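Local coordinates for uncharacterized protein Atu1872 (Agrobacterium tumefaciens, PDB 2QNT) that is of unknown function but belongs to the glyoxalase/bleomycin resistance/dioxygenase family, whose members often bind metals or small molecules between paired beta-alpha-beta-beta-beta modules, at residues 14-26 and 112-124. Residues are numbered along the deposited sequence; the frame is centred on the assembly and turned at random.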
loop_
_atom_site.group_PDB
_atom_site.type_symbol
_atom_site.label_atom_id
_atom_site.label_comp_id
_atom_site.label_asym_id
_atom_site.label_seq_id
_atom_site.Cartn_x
_atom_site.Cartn_y
_atom_site.Cartn_z
ATOM N N PRO A 14 5.788 -0.756 -0.885
ATOM C CA PRO A 14 6.498 -1.499 0.152
ATOM C C PRO A 14 7.987 -1.513 -0.122
ATOM O O PRO A 14 8.424 -1.638 -1.279
ATOM C CB PRO A 14 5.903 -2.901 0.080
ATOM C CG PRO A 14 4.701 -2.778 -0.780
ATOM C CD PRO A 14 4.805 -1.584 -1.605
ATOM N N PHE A 15 8.762 -1.436 0.954
ATOM C CA PHE A 15 10.220 -1.505 0.865
ATOM C C PHE A 15 10.656 -2.958 0.871
ATOM O O PHE A 15 10.103 -3.791 1.575
ATOM C CB PHE A 15 10.862 -0.846 2.060
ATOM C CG PHE A 15 10.649 0.660 2.180
ATOM C CD1 PHE A 15 9.856 1.376 1.292
ATOM C CD2 PHE A 15 11.177 1.330 3.265
ATOM C CE1 PHE A 15 9.643 2.757 1.464
ATOM C CE2 PHE A 15 10.948 2.718 3.425
ATOM C CZ PHE A 15 10.187 3.394 2.531
ATOM N N VAL A 16 11.641 -3.270 0.043
ATOM C CA VAL A 16 12.158 -4.644 -0.086
ATOM C C VAL A 16 13.670 -4.661 0.011
ATOM O O VAL A 16 14.341 -3.703 -0.364
ATOM C CB VAL A 16 11.655 -5.337 -1.392
ATOM C CG1 VAL A 16 10.119 -5.293 -1.438
ATOM C CG2 VAL A 16 12.260 -4.708 -2.657
ATOM N N ARG A 17 14.222 -5.754 0.531
ATOM C CA ARG A 17 15.678 -5.871 0.699
ATOM C C ARG A 17 16.394 -6.164 -0.621
ATOM O O ARG A 17 17.520 -5.692 -0.837
ATOM C CB ARG A 17 16.004 -6.949 1.735
ATOM C CG ARG A 17 17.394 -6.977 2.265
ATOM C CD ARG A 17 17.544 -8.089 3.318
ATOM N NE ARG A 17 17.147 -7.638 4.657
ATOM C CZ ARG A 17 16.898 -8.445 5.692
ATOM N NH1 ARG A 17 16.986 -9.763 5.565
ATOM N NH2 ARG A 17 16.548 -7.929 6.866
ATOM N N ASP A 18 15.736 -6.893 -1.511
ATOM C CA ASP A 18 16.367 -7.392 -2.739
ATOM C C ASP A 18 15.318 -7.269 -3.833
ATOM O O ASP A 18 14.335 -7.998 -3.838
ATOM C CB ASP A 18 16.818 -8.848 -2.516
ATOM C CG ASP A 18 17.556 -9.437 -3.686
ATOM O OD1 ASP A 18 17.132 -9.327 -4.840
ATOM O OD2 ASP A 18 18.608 -10.042 -3.439
ATOM N N ILE A 19 15.502 -6.316 -4.736
ATOM C CA ILE A 19 14.517 -6.067 -5.785
ATOM C C ILE A 19 14.356 -7.260 -6.744
ATOM O O ILE A 19 13.254 -7.580 -7.168
ATOM C CB ILE A 19 14.841 -4.749 -6.552
ATOM C CG1 ILE A 19 13.600 -4.185 -7.252
ATOM C CG2 ILE A 19 16.038 -4.908 -7.510
ATOM C CD1 ILE A 19 12.511 -3.653 -6.318
ATOM N N ASN A 20 15.433 -7.958 -7.037
ATOM C CA ASN A 20 15.306 -9.120 -7.906
ATOM C C ASN A 20 14.497 -10.258 -7.292
ATOM O O ASN A 20 13.632 -10.846 -7.964
ATOM C CB ASN A 20 16.707 -9.555 -8.351
ATOM C CG ASN A 20 17.400 -8.467 -9.151
ATOM O OD1 ASN A 20 16.764 -7.796 -9.965
ATOM N ND2 ASN A 20 18.691 -8.260 -8.898
ATOM N N ARG A 21 14.731 -10.543 -6.016
ATOM C CA ARG A 21 13.991 -11.546 -5.241
ATOM C C ARG A 21 12.507 -11.212 -5.268
ATOM O O ARG A 21 11.650 -12.035 -5.539
ATOM C CB ARG A 21 14.516 -11.513 -3.793
ATOM C CG ARG A 21 13.704 -12.228 -2.717
ATOM C CD ARG A 21 14.500 -12.403 -1.383
ATOM N NE ARG A 21 14.368 -11.264 -0.454
ATOM C CZ ARG A 21 14.271 -11.376 0.869
ATOM N NH1 ARG A 21 14.328 -12.569 1.461
ATOM N NH2 ARG A 21 14.093 -10.288 1.623
ATOM N N SER A 22 12.209 -9.966 -4.940
ATOM C CA SER A 22 10.830 -9.521 -4.897
ATOM C C SER A 22 10.190 -9.522 -6.273
ATOM O O SER A 22 9.091 -10.087 -6.452
ATOM C CB SER A 22 10.758 -8.143 -4.260
ATOM O OG SER A 22 11.243 -8.210 -2.935
ATOM N N LYS A 23 10.877 -8.929 -7.250
ATOM C CA LYS A 23 10.336 -8.854 -8.611
ATOM C C LYS A 23 9.937 -10.253 -9.113
ATOM O O LYS A 23 8.847 -10.460 -9.652
ATOM C CB LYS A 23 11.357 -8.208 -9.543
ATOM C CG LYS A 23 10.997 -8.166 -11.011
ATOM C CD LYS A 23 11.962 -7.258 -11.747
ATOM C CE LYS A 23 13.324 -7.912 -11.889
ATOM N NZ LYS A 23 14.204 -7.138 -12.802
ATOM N N SER A 24 10.856 -11.203 -8.913
ATOM C CA SER A 24 10.639 -12.580 -9.334
ATOM C C SER A 24 9.465 -13.222 -8.576
ATOM O O SER A 24 8.671 -13.944 -9.141
ATOM C CB SER A 24 11.910 -13.404 -9.150
ATOM O OG SER A 24 12.958 -12.926 -9.974
ATOM N N PHE A 25 9.353 -12.948 -7.280
ATOM C CA PHE A 25 8.217 -13.440 -6.503
ATOM C C PHE A 25 6.878 -12.922 -7.056
ATOM O O PHE A 25 5.947 -13.706 -7.332
ATOM C CB PHE A 25 8.386 -12.992 -5.057
ATOM C CG PHE A 25 7.254 -13.375 -4.158
ATOM C CD1 PHE A 25 7.225 -14.617 -3.598
ATOM C CD2 PHE A 25 6.243 -12.493 -3.854
ATOM C CE1 PHE A 25 6.214 -14.988 -2.750
ATOM C CE2 PHE A 25 5.212 -12.878 -3.031
ATOM C CZ PHE A 25 5.225 -14.120 -2.459
ATOM N N TYR A 26 6.769 -11.600 -7.199
ATOM C CA TYR A 26 5.481 -11.006 -7.619
ATOM C C TYR A 26 5.122 -11.359 -9.051
ATOM O O TYR A 26 3.949 -11.598 -9.363
ATOM C CB TYR A 26 5.460 -9.487 -7.356
ATOM C CG TYR A 26 5.264 -9.145 -5.902
ATOM C CD1 TYR A 26 6.307 -8.738 -5.085
ATOM C CD2 TYR A 26 4.017 -9.257 -5.345
ATOM C CE1 TYR A 26 6.106 -8.442 -3.764
ATOM C CE2 TYR A 26 3.784 -8.973 -4.032
ATOM C CZ TYR A 26 4.829 -8.558 -3.210
ATOM O OH TYR A 26 4.553 -8.272 -1.880
ATOM N N PHE A 112 -6.903 -16.519 0.994
ATOM C CA PHE A 112 -5.749 -17.014 1.732
ATOM C C PHE A 112 -4.786 -15.877 1.970
ATOM O O PHE A 112 -4.831 -14.865 1.292
ATOM C CB PHE A 112 -5.083 -18.228 1.056
ATOM C CG PHE A 112 -4.473 -17.999 -0.309
ATOM C CD1 PHE A 112 -3.087 -18.024 -0.474
ATOM C CD2 PHE A 112 -5.258 -17.906 -1.431
ATOM C CE1 PHE A 112 -2.511 -17.915 -1.734
ATOM C CE2 PHE A 112 -4.672 -17.806 -2.693
ATOM C CZ PHE A 112 -3.304 -17.797 -2.823
ATOM N N ARG A 113 -3.929 -16.030 2.978
ATOM C CA ARG A 113 -3.023 -14.952 3.391
ATOM C C ARG A 113 -1.643 -15.552 3.649
ATOM O O ARG A 113 -1.521 -16.708 4.080
ATOM C CB ARG A 113 -3.549 -14.240 4.618
ATOM C CG ARG A 113 -4.918 -13.594 4.395
ATOM C CD ARG A 113 -5.343 -12.690 5.538
ATOM N NE ARG A 113 -6.657 -12.064 5.327
ATOM C CZ ARG A 113 -7.789 -12.477 5.884
ATOM N NH1 ARG A 113 -7.841 -13.549 6.675
ATOM N NH2 ARG A 113 -8.925 -11.821 5.687
ATOM N N PHE A 114 -0.600 -14.779 3.352
ATOM C CA PHE A 114 0.758 -15.279 3.347
ATOM C C PHE A 114 1.724 -14.135 3.374
ATOM O O PHE A 114 1.346 -12.978 3.254
ATOM C CB PHE A 114 1.012 -16.178 2.135
ATOM C CG PHE A 114 0.712 -15.534 0.814
ATOM C CD1 PHE A 114 1.720 -14.944 0.065
ATOM C CD2 PHE A 114 -0.557 -15.553 0.285
ATOM C CE1 PHE A 114 1.453 -14.365 -1.145
ATOM C CE2 PHE A 114 -0.815 -14.964 -0.943
ATOM C CZ PHE A 114 0.210 -14.376 -1.650
ATOM N N TYR A 115 3.000 -14.455 3.493
ATOM C CA TYR A 115 4.053 -13.444 3.515
ATOM C C TYR A 115 4.770 -13.353 2.183
ATOM O O TYR A 115 4.982 -14.374 1.516
ATOM C CB TYR A 115 5.102 -13.787 4.565
ATOM C CG TYR A 115 4.567 -13.798 5.968
ATOM C CD1 TYR A 115 4.170 -12.630 6.600
ATOM C CD2 TYR A 115 4.395 -14.989 6.646
ATOM C CE1 TYR A 115 3.665 -12.654 7.905
ATOM C CE2 TYR A 115 3.886 -15.026 7.921
ATOM C CZ TYR A 115 3.521 -13.851 8.549
ATOM O OH TYR A 115 3.010 -13.883 9.832
ATOM N N ASP A 116 5.161 -12.146 1.808
ATOM C CA ASP A 116 6.124 -11.967 0.719
ATOM C C ASP A 116 7.543 -12.215 1.224
ATOM O O ASP A 116 7.731 -12.495 2.405
ATOM C CB ASP A 116 5.883 -10.653 -0.021
ATOM C CG ASP A 116 6.593 -9.478 0.543
ATOM O OD1 ASP A 116 7.206 -9.553 1.633
ATOM O OD2 ASP A 116 6.596 -8.411 -0.137
ATOM N N PRO A 117 8.543 -12.196 0.337
ATOM C CA PRO A 117 9.900 -12.492 0.755
ATOM C C PRO A 117 10.448 -11.591 1.865
ATOM O O PRO A 117 11.390 -11.990 2.548
ATOM C CB PRO A 117 10.703 -12.322 -0.538
ATOM C CG PRO A 117 9.705 -12.724 -1.597
ATOM C CD PRO A 117 8.434 -12.072 -1.132
ATOM N N ASP A 118 9.893 -10.403 2.059
ATOM C CA ASP A 118 10.349 -9.465 3.080
ATOM C C ASP A 118 9.472 -9.537 4.321
ATOM O O ASP A 118 9.740 -8.812 5.300
ATOM C CB ASP A 118 10.368 -8.040 2.527
ATOM C CG ASP A 118 11.457 -7.853 1.526
ATOM O OD1 ASP A 118 12.566 -7.440 1.936
ATOM O OD2 ASP A 118 11.225 -8.172 0.343
ATOM N N GLY A 119 8.455 -10.393 4.314
ATOM C CA GLY A 119 7.552 -10.493 5.434
ATOM C C GLY A 119 6.334 -9.605 5.394
ATOM O O GLY A 119 5.574 -9.583 6.360
ATOM N N HIS A 120 6.100 -8.897 4.290
ATOM C CA HIS A 120 4.885 -8.104 4.196
ATOM C C HIS A 120 3.695 -9.052 4.088
ATOM O O HIS A 120 3.813 -10.113 3.453
ATOM C CB HIS A 120 4.892 -7.178 2.963
ATOM C CG HIS A 120 5.955 -6.135 2.995
ATOM N ND1 HIS A 120 6.003 -5.142 3.961
ATOM C CD2 HIS A 120 7.005 -5.918 2.170
ATOM C CE1 HIS A 120 7.031 -4.357 3.701
ATOM N NE2 HIS A 120 7.659 -4.806 2.622
ATOM N N ALA A 121 2.551 -8.705 4.668
ATOM C CA ALA A 121 1.378 -9.547 4.677
ATOM C C ALA A 121 0.574 -9.319 3.414
ATOM O O ALA A 121 0.246 -8.169 3.060
ATOM C CB ALA A 121 0.541 -9.268 5.930
ATOM N N ILE A 122 0.252 -10.421 2.737
ATOM C CA ILE A 122 -0.543 -10.432 1.512
ATOM C C ILE A 122 -1.788 -11.286 1.648
ATOM O O ILE A 122 -1.748 -12.390 2.195
ATOM C CB ILE A 122 0.244 -11.023 0.325
ATOM C CG1 ILE A 122 1.386 -10.097 -0.081
ATOM C CG2 ILE A 122 -0.680 -11.252 -0.874
ATOM C CD1 ILE A 122 2.379 -10.754 -0.996
ATOM N N GLU A 123 -2.879 -10.779 1.094
ATOM C CA GLU A 123 -4.120 -11.547 0.965
ATOM C C GLU A 123 -4.452 -11.669 -0.492
ATOM O O GLU A 123 -4.369 -10.691 -1.226
ATOM C CB GLU A 123 -5.253 -10.821 1.701
ATOM C CG GLU A 123 -6.607 -11.500 1.517
ATOM C CD GLU A 123 -7.713 -10.871 2.292
ATOM O OE1 GLU A 123 -7.443 -10.229 3.323
ATOM O OE2 GLU A 123 -8.856 -11.021 1.805
ATOM N N VAL A 124 -4.844 -12.891 -0.885
ATOM C CA VAL A 124 -5.427 -13.150 -2.193
ATOM C C VAL A 124 -6.816 -13.689 -1.951
ATOM O O VAL A 124 -6.981 -14.763 -1.381
ATOM C CB VAL A 124 -4.572 -14.102 -3.035
ATOM C CG1 VAL A 124 -5.290 -14.487 -4.331
ATOM C CG2 VAL A 124 -3.193 -13.523 -3.316
HETATM O O HOH W 1 13.395 -8.734 -1.138
HETATM O O HOH W 2 9.154 -8.733 -1.273
#
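P14 lays its CB over one face of the H120 imidazole, a CH-pi contact 3.9 Å from CB to the ring centroid, which the flat proline flank suits. From the edge of that ring, H120 NE2 gives a nearly straight hydrogen bond (173°) to F15 O, 2.8 Å away. V16 sets CB and CG1 against D118, and the next amide, R17 N, reaches D118 OD1 at 2.7 Å on its syn side. R21 lies along P117, its CG 3.7 Å from P117 CB, and bends at chi3 (88°) so that NH2 forms a salt bridge to D118 OD1 whose hydrogen bond is weak; its NE donates to a water. That water and a second one donate to D118 OD2, and the short S22 hydroxyl is hydrogen-bonded to both. F25, its CG swung opposite the backbone N (chi1 177°), receives P117 CD squarely over its ring, 3.5 Å from the centroid, while F114 and I122 meet the ring edge. I122 CD1 comes from the opposite direction to within 3.8 Å of Y26 CE2, and Y26 OH donates to D116 OD2 at 2.7 Å, on the anti side. D116 OD1 accepts from D118 N, an Asx turn within the type I turn 116-119, and from H120 N on the opposite face; G119 suits its positive phi.

The contact joins the two beta-alpha-beta-beta-beta modules of the glyoxalase-like domain: the turn of hairpin 110-115/121-126 meets strand 7-16 and helix 19-29, V96 packs on F25 and F114, and strand 7-16 pairs with a strand of the second subunit.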